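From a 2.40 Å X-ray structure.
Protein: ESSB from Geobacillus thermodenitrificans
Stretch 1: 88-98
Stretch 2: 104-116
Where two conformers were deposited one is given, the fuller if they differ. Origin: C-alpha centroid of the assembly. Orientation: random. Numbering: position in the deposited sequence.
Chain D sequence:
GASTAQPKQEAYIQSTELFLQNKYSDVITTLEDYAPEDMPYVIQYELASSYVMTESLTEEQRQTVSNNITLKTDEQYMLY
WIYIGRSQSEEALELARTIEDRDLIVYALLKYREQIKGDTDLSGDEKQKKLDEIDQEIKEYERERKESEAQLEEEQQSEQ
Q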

# COMPACT_ATOMS: atom_id res chain seq x y z
N GLN D 88 12.37 2.05 -5.47
CA GLN D 88 13.52 2.93 -5.50
C GLN D 88 13.08 4.20 -4.79
O GLN D 88 12.97 5.27 -5.40
CB GLN D 88 13.98 3.19 -6.93
CG GLN D 88 14.62 1.97 -7.58
CD GLN D 88 14.84 2.15 -9.10
OE1 GLN D 88 13.97 1.79 -9.91
NE2 GLN D 88 15.99 2.73 -9.48
N SER D 89 12.80 4.05 -3.49
CA SER D 89 12.18 5.15 -2.71
C SER D 89 13.10 6.36 -2.63
O SER D 89 12.63 7.49 -2.65
CB SER D 89 11.77 4.69 -1.31
OG SER D 89 12.84 3.98 -0.70
N GLU D 90 14.41 6.12 -2.57
CA GLU D 90 15.40 7.21 -2.58
C GLU D 90 15.27 8.09 -3.82
O GLU D 90 15.26 9.32 -3.73
CB GLU D 90 16.80 6.62 -2.44
CG GLU D 90 16.96 5.98 -1.06
CD GLU D 90 18.03 4.92 -0.99
OE1 GLU D 90 17.92 3.89 -1.65
OE2 GLU D 90 18.99 5.10 -0.23
N GLU D 91 15.11 7.43 -4.96
CA GLU D 91 14.91 8.10 -6.23
C GLU D 91 13.56 8.83 -6.24
O GLU D 91 13.47 9.99 -6.64
CB GLU D 91 15.02 7.06 -7.33
CG GLU D 91 15.56 7.54 -8.63
CD GLU D 91 16.92 8.22 -8.53
OE1 GLU D 91 17.96 7.53 -8.50
OE2 GLU D 91 16.94 9.46 -8.56
N ALA D 92 12.51 8.17 -5.75
CA ALA D 92 11.18 8.79 -5.68
C ALA D 92 11.16 9.97 -4.70
O ALA D 92 10.53 11.01 -4.96
CB ALA D 92 10.14 7.75 -5.31
N LEU D 93 11.87 9.81 -3.58
CA LEU D 93 11.99 10.89 -2.61
C LEU D 93 12.62 12.14 -3.20
O LEU D 93 12.11 13.24 -3.00
CB LEU D 93 12.74 10.44 -1.36
CG LEU D 93 13.03 11.48 -0.26
CD1 LEU D 93 11.76 12.14 0.26
CD2 LEU D 93 13.80 10.86 0.90
N GLU D 94 13.70 12.01 -3.95
CA GLU D 94 14.36 13.22 -4.43
C GLU D 94 13.59 13.84 -5.61
O GLU D 94 13.64 15.05 -5.81
CB GLU D 94 15.86 12.98 -4.70
CG GLU D 94 16.78 14.20 -4.38
CD GLU D 94 16.73 14.66 -2.91
OE1 GLU D 94 16.59 13.82 -1.98
OE2 GLU D 94 16.83 15.88 -2.68
N LEU D 95 12.85 13.02 -6.36
CA LEU D 95 11.92 13.54 -7.37
C LEU D 95 10.78 14.32 -6.73
O LEU D 95 10.44 15.42 -7.17
CB LEU D 95 11.34 12.40 -8.19
CG LEU D 95 10.72 12.60 -9.56
CD1 LEU D 95 11.38 13.72 -10.38
CD2 LEU D 95 10.91 11.31 -10.30
N ALA D 96 10.20 13.75 -5.67
CA ALA D 96 9.11 14.39 -4.95
C ALA D 96 9.54 15.76 -4.45
O ALA D 96 8.77 16.73 -4.52
CB ALA D 96 8.66 13.53 -3.77
N ARG D 97 10.77 15.84 -3.95
CA ARG D 97 11.27 17.11 -3.45
C ARG D 97 11.45 18.13 -4.58
O ARG D 97 11.17 19.32 -4.40
CB ARG D 97 12.57 16.90 -2.72
CG ARG D 97 12.48 16.07 -1.45
CD ARG D 97 13.75 16.34 -0.70
NE ARG D 97 14.11 15.32 0.28
CZ ARG D 97 13.61 15.25 1.51
NH1 ARG D 97 12.68 16.12 1.90
NH2 ARG D 97 14.03 14.29 2.33
N THR D 98 11.92 17.67 -5.73
CA THR D 98 12.10 18.54 -6.88
C THR D 98 10.74 19.09 -7.31
O THR D 98 10.61 20.27 -7.63
CB THR D 98 12.74 17.78 -8.06
OG1 THR D 98 13.95 17.15 -7.61
CG2 THR D 98 13.07 18.70 -9.22
N LEU D 104 3.57 13.69 -1.60
CA LEU D 104 4.40 12.73 -2.30
C LEU D 104 5.72 12.56 -1.57
O LEU D 104 6.24 11.45 -1.49
CB LEU D 104 4.58 13.10 -3.79
CG LEU D 104 3.36 12.97 -4.72
CD1 LEU D 104 3.77 13.08 -6.18
CD2 LEU D 104 2.57 11.69 -4.51
N ILE D 105 6.26 13.64 -1.01
CA ILE D 105 7.47 13.54 -0.19
C ILE D 105 7.16 12.67 1.01
O ILE D 105 7.90 11.74 1.32
CB ILE D 105 8.00 14.92 0.28
CG1 ILE D 105 8.36 15.79 -0.94
CG2 ILE D 105 9.19 14.75 1.22
CD1 ILE D 105 8.65 17.29 -0.64
N VAL D 106 6.04 12.93 1.67
CA VAL D 106 5.67 12.12 2.81
C VAL D 106 5.53 10.66 2.42
O VAL D 106 6.04 9.77 3.12
CB VAL D 106 4.38 12.61 3.49
CG1 VAL D 106 3.91 11.58 4.48
CG2 VAL D 106 4.61 13.95 4.17
N TYR D 107 4.86 10.39 1.31
CA TYR D 107 4.65 9.00 0.91
C TYR D 107 5.97 8.28 0.62
O TYR D 107 6.17 7.12 1.01
CB TYR D 107 3.72 8.92 -0.28
CG TYR D 107 3.30 7.51 -0.57
CD1 TYR D 107 2.33 6.89 0.22
CD2 TYR D 107 3.87 6.80 -1.61
CE1 TYR D 107 1.94 5.59 -0.03
CE2 TYR D 107 3.48 5.49 -1.89
CZ TYR D 107 2.52 4.90 -1.09
OH TYR D 107 2.16 3.60 -1.33
N ALA D 108 6.89 8.98 -0.03
CA ALA D 108 8.20 8.44 -0.33
C ALA D 108 9.02 8.23 0.95
O ALA D 108 9.74 7.23 1.09
CB ALA D 108 8.92 9.35 -1.30
N LEU D 109 8.88 9.15 1.90
CA LEU D 109 9.53 9.02 3.22
C LEU D 109 9.06 7.75 3.92
O LEU D 109 9.86 7.01 4.51
CB LEU D 109 9.28 10.26 4.08
CG LEU D 109 10.18 11.46 3.74
CD1 LEU D 109 9.62 12.74 4.35
CD2 LEU D 109 11.67 11.24 4.15
N LEU D 110 7.75 7.49 3.84
CA LEU D 110 7.19 6.24 4.38
C LEU D 110 7.78 4.99 3.74
O LEU D 110 8.15 4.06 4.44
CB LEU D 110 5.67 6.23 4.30
CG LEU D 110 5.00 7.16 5.34
CD1 LEU D 110 3.53 7.33 4.99
CD2 LEU D 110 5.20 6.70 6.81
N LYS D 111 7.89 4.96 2.41
CA LYS D 111 8.51 3.79 1.74
C LYS D 111 9.98 3.69 2.12
O LYS D 111 10.51 2.60 2.32
CB LYS D 111 8.34 3.87 0.22
CG LYS D 111 6.92 3.65 -0.28
CD LYS D 111 6.28 2.35 0.26
CE LYS D 111 5.07 1.89 -0.54
NZ LYS D 111 5.45 1.18 -1.84
N TYR D 112 10.65 4.83 2.26
CA TYR D 112 12.05 4.83 2.63
C TYR D 112 12.22 4.30 4.07
O TYR D 112 13.19 3.60 4.37
CB TYR D 112 12.64 6.23 2.46
CG TYR D 112 14.10 6.36 2.79
CD1 TYR D 112 15.04 5.45 2.32
CD2 TYR D 112 14.54 7.41 3.57
CE1 TYR D 112 16.41 5.60 2.62
CE2 TYR D 112 15.89 7.57 3.89
CZ TYR D 112 16.82 6.66 3.41
OH TYR D 112 18.15 6.83 3.76
N ARG D 113 11.26 4.64 4.93
CA ARG D 113 11.28 4.14 6.30
C ARG D 113 11.34 2.61 6.29
O ARG D 113 12.18 2.02 6.96
CB ARG D 113 10.10 4.67 7.12
CG ARG D 113 10.39 4.64 8.62
CD ARG D 113 9.36 5.40 9.47
NE ARG D 113 8.38 4.51 10.09
CZ ARG D 113 8.64 3.70 11.12
NH1 ARG D 113 9.85 3.64 11.67
NH2 ARG D 113 7.66 2.95 11.61
N GLU D 114 10.48 1.98 5.48
CA GLU D 114 10.43 0.52 5.40
C GLU D 114 11.78 -0.06 5.01
O GLU D 114 12.22 -1.06 5.55
CB GLU D 114 9.42 0.06 4.37
CG GLU D 114 7.96 0.19 4.73
CD GLU D 114 7.07 -0.10 3.53
OE1 GLU D 114 7.56 -0.74 2.56
OE2 GLU D 114 5.89 0.31 3.53
N GLN D 115 12.44 0.60 4.05
CA GLN D 115 13.69 0.12 3.52
C GLN D 115 14.80 0.20 4.57
O GLN D 115 15.71 -0.65 4.61
CB GLN D 115 14.07 0.91 2.28
CG GLN D 115 15.34 0.41 1.61
CD GLN D 115 15.79 1.30 0.48
OE1 GLN D 115 14.97 1.75 -0.35
NE2 GLN D 115 17.09 1.55 0.41
N ILE D 116 14.72 1.22 5.42
CA ILE D 116 15.66 1.34 6.54
C ILE D 116 15.39 0.22 7.54
O ILE D 116 16.31 -0.50 7.93
CB ILE D 116 15.58 2.73 7.22
CG1 ILE D 116 16.00 3.84 6.25
CG2 ILE D 116 16.45 2.76 8.49
CD1 ILE D 116 17.49 3.83 5.87
O HOH W 1 12.52 1.51 -1.38

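Two helices, 89-98 and 104-116, pack nearly antiparallel, their N-to-C directions 164° apart and their axes 8.4 Å apart at closest approach. Small residues mark the register: Ser89 CA lies 5.4 Å from Tyr112 CA, Leu93 CA 5.1 Å from Ala108 CA, and Ala96 CA 5.1 Å from Ile105 CA. At the center Ala108 points its methyl at the opposing backbone, with CB 3.7 Å from Leu93 CA, a contact that a short side chain makes at such close spacing. Leu93 leaves its helix sideways; its t, p rotamer (chi1 176°, chi2 57°) brings the branched end across, setting CD1 3.8 Å from Ile105 CG2 and 3.9 Å from Leu109 CG. Ile105, also sideways, has chi1 m, which places CG1 3.6 Å from Ala96 CB; chi2 t extends CD1 beyond it, while its CG2 meets Leu93. Ala96, pointing toward the partner helix, also sets CB 4.1 Å from Leu104 CB. Arg97 (m, t, t) reaches along this apolar patch, NH1 3.8 Å from Ile105 CG2, while its terminal nitrogens are hydrogen-bonded elsewhere in the structure.

Polar chemistry gathers at the other end. Ser89 is a knob among Ala108, Lys111, Tyr112 and Gln115; its p rotamer (chi1 48°) puts OG 3.1 Å from Gln115 OE1. Water 1 joins the two, 2.6 Å from Ser89 OG and donating to Gln115 OE1 at 2.7 Å. Gln115 is extended (t, t), which carries its amide to the Ser89 end, and NE2 donates to Glu90 OE1 at 3.2 Å with a near-linear 163° angle. Glu90, m, t, starts sideways but brings its carboxylate over for this bond, and its CG lies 3.7 Å from Tyr112 CE1. Tyr112, chi1 t, carries its ring out beside Glu90 and Leu93, with Ser89 OG at the ring edge. Lys111 starts toward Ser89, CB to CB 3.8 Å, but its m, m turn leads the end away.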